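Local atomic coordinates of phospholyase (PDB entry 5G4I), a protein that uses pyridoxal phosphate to eliminate phosphate from phosphoethanolamine-type substrates, as a phospholyase homologous to the class III transaminases. Residues H170-R175 against D199-S204; T138-S143 against A155-G160; S45-T50 against R421-I426. All blocks are in the same frame, centred on the assembly; numbering follows the deposited sequence.

Interaction 1. Residues H170-R175 against D199-S204; sequences HVRALR and DAAIAS
Arg-172 and Leu-174 of edge strand 171-174 pack on Ala-201 and Ser-204 of helix 187-207, a strand-on-helix contact at the outer border of the seven-stranded mixed sheet typical of fold type I pyridoxal phosphate enzymes. The helix belongs to a beta-alpha-beta crossover: it leads from strand 171-174 to the parallel strand 214-217, with strand 140-143 lying between the two in the sheet. Its direction bears this out, since the short axes run antiparallel at 174° and come within 9.0 Å of each other.

The close approach is consistent with the small side chain of Ala-201. Its CB points toward the strand and meets Arg-172 CB at 3.9 Å and Leu-174 CD2 at 4.0 Å, so one methyl serves both side chains. Leu-141 of strand 140-143 also touches Ala-201 and Arg-172, extending this apolar layer inward, while Tyr-233 of helix 233-243 packs on Leu-174.

The polar half lies farther along the helix and is more open to solvent. A bend of Arg-172 at its second torsion (chi2 -67°) places the guanidinium between Ser-204 OG on the helix and Val-171 O on the strand. NH1 donates to Val-171 O at 3.0 Å, approaching from above that carbonyl plane, and also to Ala-169 O. With the opposite edge of the group taken by the serine, the guanidinium has bonds on both sides that should resist its turning; these partners are uncharged oxygens, which probably share its charge. Ser-204 OG lies in the guanidinium plane and receives both Arg-172 NE and Arg-172 NH2 at 3.0 Å, each bond somewhat bent, the one from NE with an N-H...O angle of 149°.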
ATOM      1  N   HIS A 170     -11.594 -19.762   9.599  1.00 10.68           N
ATOM      2  CA  HIS A 170     -11.934 -18.744  10.613  1.00 10.51           C
ATOM      3  C   HIS A 170     -13.026 -17.761  10.104  1.00 11.06           C
ATOM      4  O   HIS A 170     -13.282 -16.748  10.817  1.00 12.12           O
ATOM      5  CB  HIS A 170     -10.682 -17.971  11.058  1.00 11.86           C
ATOM      6  CG  HIS A 170     -10.012 -17.218   9.915  1.00 11.88           C
ATOM      7  ND1 HIS A 170      -9.336 -17.879   8.879  1.00 14.16           N
ATOM      8  CD2 HIS A 170      -9.919 -15.902   9.663  1.00 13.43           C
ATOM      9  CE1 HIS A 170      -8.905 -16.951   8.009  1.00 13.81           C
ATOM     10  NE2 HIS A 170      -9.216 -15.758   8.481  1.00 13.97           N
ATOM     11  N   VAL A 171     -13.626 -18.012   8.957  1.00 10.74           N
ATOM     12  CA  VAL A 171     -14.545 -17.016   8.314  1.00 10.74           C
ATOM     13  C   VAL A 171     -15.949 -17.642   8.310  1.00 10.79           C
ATOM     14  O   VAL A 171     -16.111 -18.827   7.910  1.00 10.98           O
ATOM     15  CB  VAL A 171     -14.055 -16.637   6.879  1.00 10.58           C
ATOM     16  CG1 VAL A 171     -14.945 -15.544   6.271  1.00 11.78           C
ATOM     17  CG2 VAL A 171     -12.593 -16.273   6.942  1.00 11.77           C
ATOM     18  N   ARG A 172     -16.979 -16.804   8.561  1.00 10.99           N
ATOM     19  CA  ARG A 172     -18.358 -17.127   8.242  1.00 10.55           C
ATOM     20  C   ARG A 172     -18.960 -16.045   7.379  1.00 11.72           C
ATOM     21  O   ARG A 172     -18.882 -14.851   7.785  1.00 12.38           O
ATOM     22  CB  ARG A 172     -19.225 -17.399   9.510  1.00 11.81           C
ATOM     23  CG  ARG A 172     -18.749 -18.589  10.373  1.00 12.48           C
ATOM     24  CD  ARG A 172     -18.911 -19.963   9.674  1.00 13.28           C
ATOM     25  NE  ARG A 172     -18.468 -21.031  10.595  1.00 14.27           N
ATOM     26  CZ  ARG A 172     -17.208 -21.388  10.736  1.00 13.84           C
ATOM     27  NH1 ARG A 172     -16.198 -20.808  10.102  1.00 13.89           N
ATOM     28  NH2 ARG A 172     -16.815 -22.241  11.736  1.00 14.90           N
ATOM     29  N   ALA A 173     -19.543 -16.450   6.220  1.00 11.61           N
ATOM     30  CA  ALA A 173     -20.215 -15.525   5.303  1.00 12.52           C
ATOM     31  C   ALA A 173     -21.704 -15.412   5.586  1.00 14.01           C
ATOM     32  O   ALA A 173     -22.410 -16.460   5.791  1.00 17.92           O
ATOM     33  CB  ALA A 173     -19.969 -16.008   3.921  1.00 14.19           C
ATOM     34  N   LEU A 174     -22.244 -14.194   5.683  1.00 12.01           N
ATOM     35  CA  LEU A 174     -23.658 -13.896   6.023  1.00 13.17           C
ATOM     36  C   LEU A 174     -24.441 -13.493   4.790  1.00 13.49           C
ATOM     37  O   LEU A 174     -23.979 -12.700   3.958  1.00 13.46           O
ATOM     38  CB  LEU A 174     -23.731 -12.758   7.082  1.00 13.37           C
ATOM     39  CG  LEU A 174     -23.050 -13.012   8.450  1.00 13.72           C
ATOM     40  CD1 LEU A 174     -22.920 -11.777   9.255  1.00 15.15           C
ATOM     41  CD2 LEU A 174     -23.734 -14.129   9.199  1.00 14.36           C
ATOM     42  N   ARG A 175     -25.689 -13.954   4.696  1.00 14.84           N
ATOM     43  CA  ARG A 175     -26.611 -13.408   3.679  1.00 15.16           C
ATOM     44  C   ARG A 175     -27.251 -12.169   4.269  1.00 14.42           C
ATOM     45  O   ARG A 175     -28.048 -12.231   5.227  1.00 16.72           O
ATOM     46  CB  ARG A 175     -27.709 -14.463   3.314  1.00 19.44           C
ATOM     47  CG  ARG A 175     -28.682 -13.942   2.224  1.00 22.33           C
ATOM     48  CD  ARG A 175     -28.095 -13.684   0.822  1.00 26.70           C
ATOM     49  NE  ARG A 175     -27.448 -14.869   0.262  1.00 33.17           N
ATOM     50  CZ  ARG A 175     -27.794 -15.546  -0.819  1.00 46.93           C
ATOM     51  NH1 ARG A 175     -28.820 -15.166  -1.597  1.00 60.41           N
ATOM     52  NH2 ARG A 175     -27.100 -16.630  -1.133  1.00 52.62           N
ATOM     53  N   ASP A 199     -26.500 -15.393  15.067  1.00 11.37           N
ATOM     54  CA  ASP A 199     -26.330 -16.210  16.265  1.00 11.75           C
ATOM     55  C   ASP A 199     -25.613 -17.552  15.937  1.00 11.58           C
ATOM     56  O   ASP A 199     -24.607 -17.913  16.609  1.00 11.22           O
ATOM     57  CB  ASP A 199     -27.657 -16.574  16.881  1.00 12.83           C
ATOM     58  CG  ASP A 199     -28.479 -15.363  17.426  1.00 15.50           C
ATOM     59  OD1 ASP A 199     -27.850 -14.340  17.819  1.00 15.09           O
ATOM     60  OD2 ASP A 199     -29.734 -15.622  17.556  1.00 15.95           O
ATOM     61  N   ALA A 200     -26.051 -18.182  14.820  1.00 11.23           N
ATOM     62  CA  ALA A 200     -25.475 -19.478  14.433  1.00 12.03           C
ATOM     63  C   ALA A 200     -24.020 -19.379  14.015  1.00 11.55           C
ATOM     64  O   ALA A 200     -23.141 -20.222  14.280  1.00 12.29           O
ATOM     65  CB  ALA A 200     -26.341 -20.190  13.366  1.00 11.51           C
ATOM     66  N   ALA A 201     -23.718 -18.336  13.203  1.00 10.79           N
ATOM     67  CA  ALA A 201     -22.353 -18.118  12.711  1.00 10.90           C
ATOM     68  C   ALA A 201     -21.387 -17.897  13.887  1.00 10.69           C
ATOM     69  O   ALA A 201     -20.241 -18.438  13.923  1.00 11.46           O
ATOM     70  CB  ALA A 201     -22.321 -16.858  11.806  1.00 12.11           C
ATOM     71  N   ILE A 202     -21.793 -17.063  14.837  1.00 10.46           N
ATOM     72  CA  ILE A 202     -20.988 -16.781  16.029  1.00 10.52           C
ATOM     73  C   ILE A 202     -20.709 -18.061  16.868  1.00 10.74           C
ATOM     74  O   ILE A 202     -19.584 -18.339  17.278  1.00 10.73           O
ATOM     75  CB  ILE A 202     -21.620 -15.620  16.894  1.00 10.40           C
ATOM     76  CG1 ILE A 202     -21.477 -14.280  16.152  1.00 10.79           C
ATOM     77  CG2 ILE A 202     -21.023 -15.559  18.275  1.00 10.67           C
ATOM     78  CD1 ILE A 202     -22.139 -13.112  16.893  1.00 11.24           C
ATOM     79  N   ALA A 203     -21.812 -18.807  17.095  1.00 10.97           N
ATOM     80  CA  ALA A 203     -21.691 -20.055  17.880  1.00 11.32           C
ATOM     81  C   ALA A 203     -20.731 -21.007  17.166  1.00 10.89           C
ATOM     82  O   ALA A 203     -19.970 -21.742  17.865  1.00 11.49           O
ATOM     83  CB  ALA A 203     -23.045 -20.659  18.110  1.00 10.88           C
ATOM     84  N   SER A 204     -20.791 -21.092  15.819  1.00 10.11           N
ATOM     85  CA  SER A 204     -19.974 -22.017  15.003  1.00 10.01           C
ATOM     86  C   SER A 204     -18.495 -21.631  15.130  1.00 10.47           C
ATOM     87  O   SER A 204     -17.596 -22.466  15.300  1.00 11.72           O
ATOM     88  CB  SER A 204     -20.440 -21.986  13.576  1.00 10.86           C
ATOM     89  OG  SER A 204     -19.624 -22.816  12.731  1.00 12.11           O
TER

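Interaction 2. Residues T138-S143 against A155-G160; sequences TGVLVS and AEITTG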
ATOM      1  N   THR A 138      -9.655 -14.854  16.331  1.00 11.61           N
ATOM      2  CA  THR A 138      -9.363 -14.759  14.878  1.00 11.32           C
ATOM      3  C   THR A 138     -10.603 -14.780  13.997  1.00 11.47           C
ATOM      4  O   THR A 138     -10.509 -14.512  12.734  1.00 12.16           O
ATOM      5  CB  THR A 138      -8.470 -15.945  14.399  1.00 13.19           C
ATOM      6  OG1 THR A 138      -9.079 -17.220  14.835  1.00 15.37           O
ATOM      7  CG2 THR A 138      -7.089 -15.851  14.977  1.00 14.94           C
ATOM      8  N   GLY A 139     -11.818 -15.088  14.485  1.00  9.88           N
ATOM      9  CA  GLY A 139     -12.979 -15.206  13.636  1.00 10.79           C
ATOM     10  C   GLY A 139     -13.441 -13.918  12.929  1.00 10.18           C
ATOM     11  O   GLY A 139     -13.391 -12.841  13.543  1.00 10.42           O
ATOM     12  N   VAL A 140     -13.795 -14.064  11.634  1.00 10.19           N
ATOM     13  CA  VAL A 140     -14.261 -12.930  10.821  1.00  9.31           C
ATOM     14  C   VAL A 140     -15.657 -13.174  10.305  1.00 10.29           C
ATOM     15  O   VAL A 140     -15.939 -14.213   9.641  1.00 11.10           O
ATOM     16  CB  VAL A 140     -13.272 -12.668   9.661  1.00 10.63           C
ATOM     17  CG1 VAL A 140     -13.812 -11.569   8.707  1.00 12.32           C
ATOM     18  CG2 VAL A 140     -11.896 -12.325  10.165  1.00 11.76           C
ATOM     19  N   LEU A 141     -16.587 -12.218  10.495  1.00 10.39           N
ATOM     20  CA  LEU A 141     -17.907 -12.192   9.848  1.00  9.56           C
ATOM     21  C   LEU A 141     -17.887 -11.178   8.701  1.00  9.09           C
ATOM     22  O   LEU A 141     -17.527 -10.006   8.942  1.00  9.91           O
ATOM     23  CB  LEU A 141     -18.977 -11.777  10.886  1.00 11.03           C
ATOM     24  CG  LEU A 141     -19.208 -12.730  12.077  1.00 11.90           C
ATOM     25  CD1 LEU A 141     -20.186 -12.081  13.049  1.00 15.21           C
ATOM     26  CD2 LEU A 141     -19.720 -14.072  11.703  1.00 12.12           C
ATOM     27  N   VAL A 142     -18.216 -11.641   7.511  1.00  9.87           N
ATOM     28  CA  VAL A 142     -18.307 -10.803   6.326  1.00  9.69           C
ATOM     29  C   VAL A 142     -19.592 -11.131   5.575  1.00 10.60           C
ATOM     30  O   VAL A 142     -20.229 -12.208   5.821  1.00 11.42           O
ATOM     31  CB  VAL A 142     -17.149 -10.949   5.312  1.00 10.91           C
ATOM     32  CG1 VAL A 142     -15.918 -10.185   5.762  1.00 13.46           C
ATOM     33  CG2 VAL A 142     -16.878 -12.436   4.980  1.00 11.97           C
ATOM     34  N   SER A 143     -20.044 -10.331   4.570  1.00  9.20           N
ATOM     35  CA  SER A 143     -21.130 -10.769   3.722  1.00 10.84           C
ATOM     36  C   SER A 143     -20.691 -11.881   2.744  1.00 11.24           C
ATOM     37  O   SER A 143     -19.490 -12.007   2.444  1.00 12.41           O
ATOM     38  CB  SER A 143     -21.678  -9.585   2.874  1.00 13.76           C
ATOM     39  OG  SER A 143     -21.133  -9.580   1.607  1.00 17.57           O
ATOM     40  N   ALA A 155      -7.622 -12.021   1.025  1.00  9.30           N
ATOM     41  CA  ALA A 155      -8.020 -13.081   0.130  1.00  9.96           C
ATOM     42  C   ALA A 155      -8.716 -14.233   0.821  1.00  8.90           C
ATOM     43  O   ALA A 155      -9.715 -14.724   0.288  1.00 10.10           O
ATOM     44  CB  ALA A 155      -6.773 -13.612  -0.606  1.00 10.80           C
ATOM     45  N   GLU A 156      -8.240 -14.563   2.027  1.00  9.44           N
ATOM     46  CA  GLU A 156      -8.852 -15.650   2.808  1.00 10.74           C
ATOM     47  C   GLU A 156     -10.284 -15.379   3.236  1.00 12.91           C
ATOM     48  O   GLU A 156     -10.972 -16.348   3.692  1.00 11.34           O
ATOM     49  CB  GLU A 156      -7.965 -15.984   4.025  1.00 12.08           C
ATOM     50  CG  GLU A 156      -6.594 -16.603   3.649  1.00 14.93           C
ATOM     51  CD  GLU A 156      -5.659 -16.785   4.829  1.00 21.03           C
ATOM     52  OE1 GLU A 156      -5.953 -16.312   5.939  1.00 28.36           O
ATOM     53  OE2 GLU A 156      -4.523 -17.262   4.631  1.00 18.67           O
ATOM     54  N   ILE A 157     -10.735 -14.103   3.209  1.00  9.81           N
ATOM     55  CA  ILE A 157     -12.117 -13.773   3.634  1.00  9.83           C
ATOM     56  C   ILE A 157     -12.984 -13.371   2.449  1.00  9.65           C
ATOM     57  O   ILE A 157     -14.147 -13.034   2.617  1.00 11.25           O
ATOM     58  CB  ILE A 157     -12.129 -12.684   4.748  1.00 10.83           C
ATOM     59  CG1 ILE A 157     -11.894 -11.261   4.182  1.00 10.32           C
ATOM     60  CG2 ILE A 157     -11.176 -13.010   5.860  1.00 11.15           C
ATOM     61  CD1 ILE A 157     -11.927 -10.131   5.192  1.00 10.68           C
ATOM     62  N   THR A 158     -12.423 -13.341   1.198  1.00  9.73           N
ATOM     63  CA  THR A 158     -13.102 -12.822   0.016  1.00 10.30           C
ATOM     64  C   THR A 158     -14.195 -13.766  -0.530  1.00 11.66           C
ATOM     65  O   THR A 158     -13.914 -14.942  -0.799  1.00 12.84           O
ATOM     66  CB  THR A 158     -12.083 -12.512  -1.098  1.00 11.13           C
ATOM     67  OG1 THR A 158     -11.175 -11.465  -0.653  1.00 10.66           O
ATOM     68  CG2 THR A 158     -12.723 -12.056  -2.359  1.00 11.52           C
ATOM     69  N   THR A 159     -15.437 -13.231  -0.737  1.00 11.04           N
ATOM     70  CA  THR A 159     -16.580 -14.000  -1.232  1.00 11.42           C
ATOM     71  C   THR A 159     -17.122 -13.461  -2.574  1.00 12.42           C
ATOM     72  O   THR A 159     -17.873 -14.239  -3.277  1.00 14.17           O
ATOM     73  CB  THR A 159     -17.661 -14.033  -0.194  1.00 10.80           C
ATOM     74  OG1 THR A 159     -18.065 -12.681   0.106  1.00 11.33           O
ATOM     75  CG2 THR A 159     -17.219 -14.767   1.073  1.00 12.59           C
ATOM     76  N   GLY A 160     -16.832 -12.231  -2.980  1.00 11.91           N
ATOM     77  CA  GLY A 160     -17.444 -11.599  -4.138  1.00 13.29           C
ATOM     78  C   GLY A 160     -16.580 -11.482  -5.344  1.00 15.11           C
ATOM     79  O   GLY A 160     -16.981 -10.840  -6.366  1.00 16.71           O
TER
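Val-140, Val-142 and Ile-157 form a small aliphatic cluster in which the isoleucine crosses each valine at about a right angle. Both valines point toward segment 155-160 because alternate residues of strand 140-143 face the same way; Leu-141, between them, instead touches helix 187-207. Ile-157 divides its branches between the two. Its CG2 methyl meets Val-140 CG1 at 4.1 Å, while CD1, at the end of the longer branch, meets Val-142 CG1 at 4.0 Å. CG1 of Ile-157 lies between the backbone nitrogen and the carbonyl carbon (chi1 78°), and from there the extended branch reaches Val-142. The other methyl of this valine, CG2, lies 3.7 Å from Ile-157 O, so the main chain of the loop packs here as well.

A type I turn from Ala-155 to Thr-158, with Thr-158 N bonded to Ala-155 O at 3.2 Å, brings the chain round after helix 152-155. Beyond it, the contact becomes polar. Thr-159 OG1 donates to Ser-143 O at 2.8 Å, making a C=O...O angle of 135° and lying 25° from the carbonyl plane. The same hydroxyl accepts from Ser-146 N, and Ser-143 O also receives Ser-146 OG, so these atoms tie the strand end to the loop. A valine in place of Thr-159 would probably leave Ser-146 N without this acceptor and Ser-143 O with one donor fewer.

Val-171 and Leu-216 from the adjoining strands 171-174 and 214-217 also touch Ile-157, and the side chain of Ile-157 lies about 9 Å from the bound pyridoxal phosphate molecule. The arrangement is that of a loop packed over one face of the large-domain sheet in a fold type I enzyme, near the pyridoxal phosphate site.

Interaction 3. Residues S45-T50 against R421-I426; sequences SGVWLT and REHADI
Val-47 and His-423 make the close part of this contact, a CH-pi interaction in which the CG2 methyl stands over the face of the imidazole. It lies 3.6 Å from the ring centroid and 14° off the normal, and CE1 is the nearest His-423 atom to Val-47 CG2, at 3.5 Å. The same methyl also sits above one face of the Trp-48 ring, offset toward its rim. One methyl thus fills the angle between two rings, whose planes are turned 78° from each other. The rings themselves meet obliquely, with CZ2 of Trp-48 3.9 Å from ND1 of His-423; that nitrogen is buried by the contact and has no partner in the model. Val-47 is buried, with Leu-58, Val-418 and Phe-419 around it.

Val-47 owes this placing to a beta hairpin between strands 41-45 and 48-51, closed by a type II' turn from Ser-45 to Trp-48. Gly-46 takes the positive phi of 66°, and Ser-45 N bonds Trp-48 O at 2.8 Å. The hairpin packs there on the start of C-terminal helix 421-436.

Toward solvent the fit relaxes. Between the partly exposed Trp-48 and Ile-426, the side chains cross at about a right angle, with Ile-426 CD1 at the indole edge, near its plane, 4.2 Å from Trp-48 CH2.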
ATOM      1  N   SER A  45     -11.504  16.626 -17.582  1.00 12.09           N
ATOM      2  CA  SER A  45     -11.720  17.904 -16.867  1.00 14.02           C
ATOM      3  C   SER A  45     -13.050  17.827 -16.154  1.00 13.73           C
ATOM      4  O   SER A  45     -14.130  17.715 -16.777  1.00 13.21           O
ATOM      5  CB  SER A  45     -11.688  19.075 -17.897  1.00 16.93           C
ATOM      6  OG  SER A  45     -11.887  20.276 -17.113  1.00 21.82           O
ATOM      7  N   GLY A  46     -13.031  17.863 -14.792  1.00 12.54           N
ATOM      8  CA  GLY A  46     -14.253  17.780 -14.031  1.00 12.50           C
ATOM      9  C   GLY A  46     -14.929  16.439 -14.175  1.00 13.71           C
ATOM     10  O   GLY A  46     -14.393  15.419 -13.696  1.00 13.04           O
ATOM     11  N   VAL A  47     -16.158  16.390 -14.805  1.00 11.29           N
ATOM     12  CA  VAL A  47     -16.892  15.162 -15.057  1.00 11.34           C
ATOM     13  C   VAL A  47     -16.674  14.625 -16.509  1.00 11.89           C
ATOM     14  O   VAL A  47     -17.302  13.609 -16.863  1.00 14.32           O
ATOM     15  CB  VAL A  47     -18.372  15.280 -14.756  1.00 12.81           C
ATOM     16  CG1 VAL A  47     -18.675  15.585 -13.261  1.00 14.62           C
ATOM     17  CG2 VAL A  47     -19.095  16.286 -15.741  1.00 12.71           C
ATOM     18  N   TRP A  48     -15.825  15.327 -17.273  1.00 11.62           N
ATOM     19  CA  TRP A  48     -15.700  14.969 -18.709  1.00 12.68           C
ATOM     20  C   TRP A  48     -14.373  14.273 -19.038  1.00 12.17           C
ATOM     21  O   TRP A  48     -13.329  14.662 -18.448  1.00 15.34           O
ATOM     22  CB  TRP A  48     -15.825  16.257 -19.523  1.00 14.10           C
ATOM     23  CG  TRP A  48     -17.118  16.994 -19.359  1.00 14.52           C
ATOM     24  CD1 TRP A  48     -17.283  18.142 -18.612  1.00 14.76           C
ATOM     25  CD2 TRP A  48     -18.437  16.591 -19.819  1.00 14.25           C
ATOM     26  NE1 TRP A  48     -18.605  18.516 -18.644  1.00 16.07           N
ATOM     27  CE2 TRP A  48     -19.349  17.587 -19.362  1.00 15.46           C
ATOM     28  CE3 TRP A  48     -18.903  15.560 -20.619  1.00 15.11           C
ATOM     29  CZ2 TRP A  48     -20.734  17.520 -19.676  1.00 16.48           C
ATOM     30  CZ3 TRP A  48     -20.328  15.511 -20.923  1.00 17.45           C
ATOM     31  CH2 TRP A  48     -21.197  16.506 -20.432  1.00 16.79           C
ATOM     32  N   LEU A  49     -14.408  13.246 -19.878  1.00 12.91           N
ATOM     33  CA  LEU A  49     -13.235  12.474 -20.306  1.00 12.57           C
ATOM     34  C   LEU A  49     -13.139  12.375 -21.813  1.00 14.21           C
ATOM     35  O   LEU A  49     -14.174  12.263 -22.447  1.00 13.69           O
ATOM     36  CB  LEU A  49     -13.277  11.073 -19.732  1.00 13.52           C
ATOM     37  CG  LEU A  49     -13.010  10.946 -18.213  1.00 12.60           C
ATOM     38  CD1 LEU A  49     -13.631   9.675 -17.638  1.00 13.99           C
ATOM     39  CD2 LEU A  49     -11.492  11.096 -17.944  1.00 13.28           C
ATOM     40  N   THR A  50     -11.913  12.371 -22.342  1.00 13.35           N
ATOM     41  CA  THR A  50     -11.669  12.333 -23.793  1.00 15.45           C
ATOM     42  C   THR A  50     -10.772  11.143 -24.143  1.00 16.02           C
ATOM     43  O   THR A  50      -9.760  10.840 -23.427  1.00 15.18           O
ATOM     44  CB  THR A  50     -10.969  13.592 -24.275  1.00 15.79           C
ATOM     45  OG1 THR A  50     -11.777  14.737 -23.960  1.00 18.64           O
ATOM     46  CG2 THR A  50     -10.779  13.551 -25.813  1.00 17.62           C
ATOM     47  N   ARG A 421     -26.828  18.874 -11.491  1.00 13.91           N
ATOM     48  CA  ARG A 421     -28.139  18.609 -12.011  1.00 14.35           C
ATOM     49  C   ARG A 421     -28.182  18.519 -13.517  1.00 11.49           C
ATOM     50  O   ARG A 421     -28.801  17.575 -14.044  1.00 12.33           O
ATOM     51  CB  ARG A 421     -29.129  19.684 -11.476  1.00 17.12           C
ATOM     52  CG  ARG A 421     -30.540  19.636 -12.105  1.00 20.72           C
ATOM     53  CD  ARG A 421     -31.283  18.491 -11.589  1.00 23.39           C
ATOM     54  N   GLU A 422     -27.487  19.448 -14.172  1.00 12.41           N
ATOM     55  CA  GLU A 422     -27.405  19.313 -15.656  1.00 13.10           C
ATOM     56  C   GLU A 422     -26.822  17.948 -16.075  1.00 14.11           C
ATOM     57  O   GLU A 422     -27.277  17.337 -17.070  1.00 14.34           O
ATOM     58  CB  GLU A 422     -26.663  20.451 -16.243  1.00 15.81           C
ATOM     59  CG  GLU A 422     -26.705  20.477 -17.770  1.00 24.75           C
ATOM     60  CD  GLU A 422     -25.930  21.678 -18.417  1.00 31.56           C
ATOM     61  OE1 GLU A 422     -25.225  22.521 -17.711  1.00 30.11           O
ATOM     62  OE2 GLU A 422     -25.991  21.671 -19.703  1.00 33.56           O
ATOM     63  N   HIS A 423     -25.777  17.472 -15.374  1.00 11.36           N
ATOM     64  CA  HIS A 423     -25.195  16.186 -15.726  1.00 12.08           C
ATOM     65  C   HIS A 423     -26.121  15.012 -15.446  1.00 11.71           C
ATOM     66  O   HIS A 423     -26.220  14.032 -16.200  1.00 10.88           O
ATOM     67  CB  HIS A 423     -23.877  16.018 -14.927  1.00 12.31           C
ATOM     68  CG  HIS A 423     -22.917  17.151 -15.022  1.00 12.42           C
ATOM     69  ND1 HIS A 423     -22.452  17.761 -16.178  1.00 16.97           N
ATOM     70  CD2 HIS A 423     -22.280  17.792 -14.008  1.00 12.40           C
ATOM     71  CE1 HIS A 423     -21.582  18.701 -15.877  1.00 12.10           C
ATOM     72  NE2 HIS A 423     -21.484  18.736 -14.541  1.00 17.84           N
ATOM     73  N   ALA A 424     -26.863  15.042 -14.291  1.00 10.33           N
ATOM     74  CA  ALA A 424     -27.852  14.078 -13.956  1.00 11.49           C
ATOM     75  C   ALA A 424     -28.898  13.949 -15.106  1.00 11.93           C
ATOM     76  O   ALA A 424     -29.319  12.822 -15.473  1.00 12.11           O
ATOM     77  CB  ALA A 424     -28.564  14.376 -12.638  1.00 12.40           C
ATOM     78  N   ASP A 425     -29.350  15.130 -15.607  1.00 12.05           N
ATOM     79  CA  ASP A 425     -30.378  15.061 -16.665  1.00 12.52           C
ATOM     80  C   ASP A 425     -29.839  14.472 -17.954  1.00 12.97           C
ATOM     81  O   ASP A 425     -30.558  13.716 -18.620  1.00 13.57           O
ATOM     82  CB  ASP A 425     -30.922  16.484 -16.926  1.00 13.83           C
ATOM     83  CG  ASP A 425     -31.818  17.013 -15.749  1.00 13.05           C
ATOM     84  OD1 ASP A 425     -32.377  16.226 -14.955  1.00 14.74           O
ATOM     85  OD2 ASP A 425     -32.012  18.292 -15.733  1.00 18.15           O
ATOM     86  N   ILE A 426     -28.583  14.763 -18.288  1.00 11.69           N
ATOM     87  CA  ILE A 426     -27.981  14.080 -19.485  1.00 12.26           C
ATOM     88  C   ILE A 426     -27.965  12.554 -19.318  1.00 13.56           C
ATOM     89  O   ILE A 426     -28.467  11.796 -20.115  1.00 13.80           O
ATOM     90  CB  ILE A 426     -26.615  14.680 -19.818  1.00 13.71           C
ATOM     91  CG1 ILE A 426     -26.682  16.115 -20.260  1.00 15.07           C
ATOM     92  CG2 ILE A 426     -25.865  13.777 -20.805  1.00 15.37           C
ATOM     93  CD1 ILE A 426     -25.369  16.909 -20.171  1.00 18.01           C
TER

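Interactions 1 and 2 share one sheet: strands 171-174 and 140-143 are neighbours in it, and Leu-174 N and Val-142 O, 2.8 Å apart, probably bond across them. Interaction 2 is the buried one, aliphatic with a threonine-to-carbonyl bond at its end, and lies on the cofactor side. Interaction 1 covers the other side of the sheet at its edge, where a helix supplies a methyl inside and a serine for an arginine nearer solvent. Interaction 3 stands about 37 Å, centre to centre, from interaction 2, across the chain's centre; it joins a hairpin of the second sheet to the last helix through ring and methyl contacts alone.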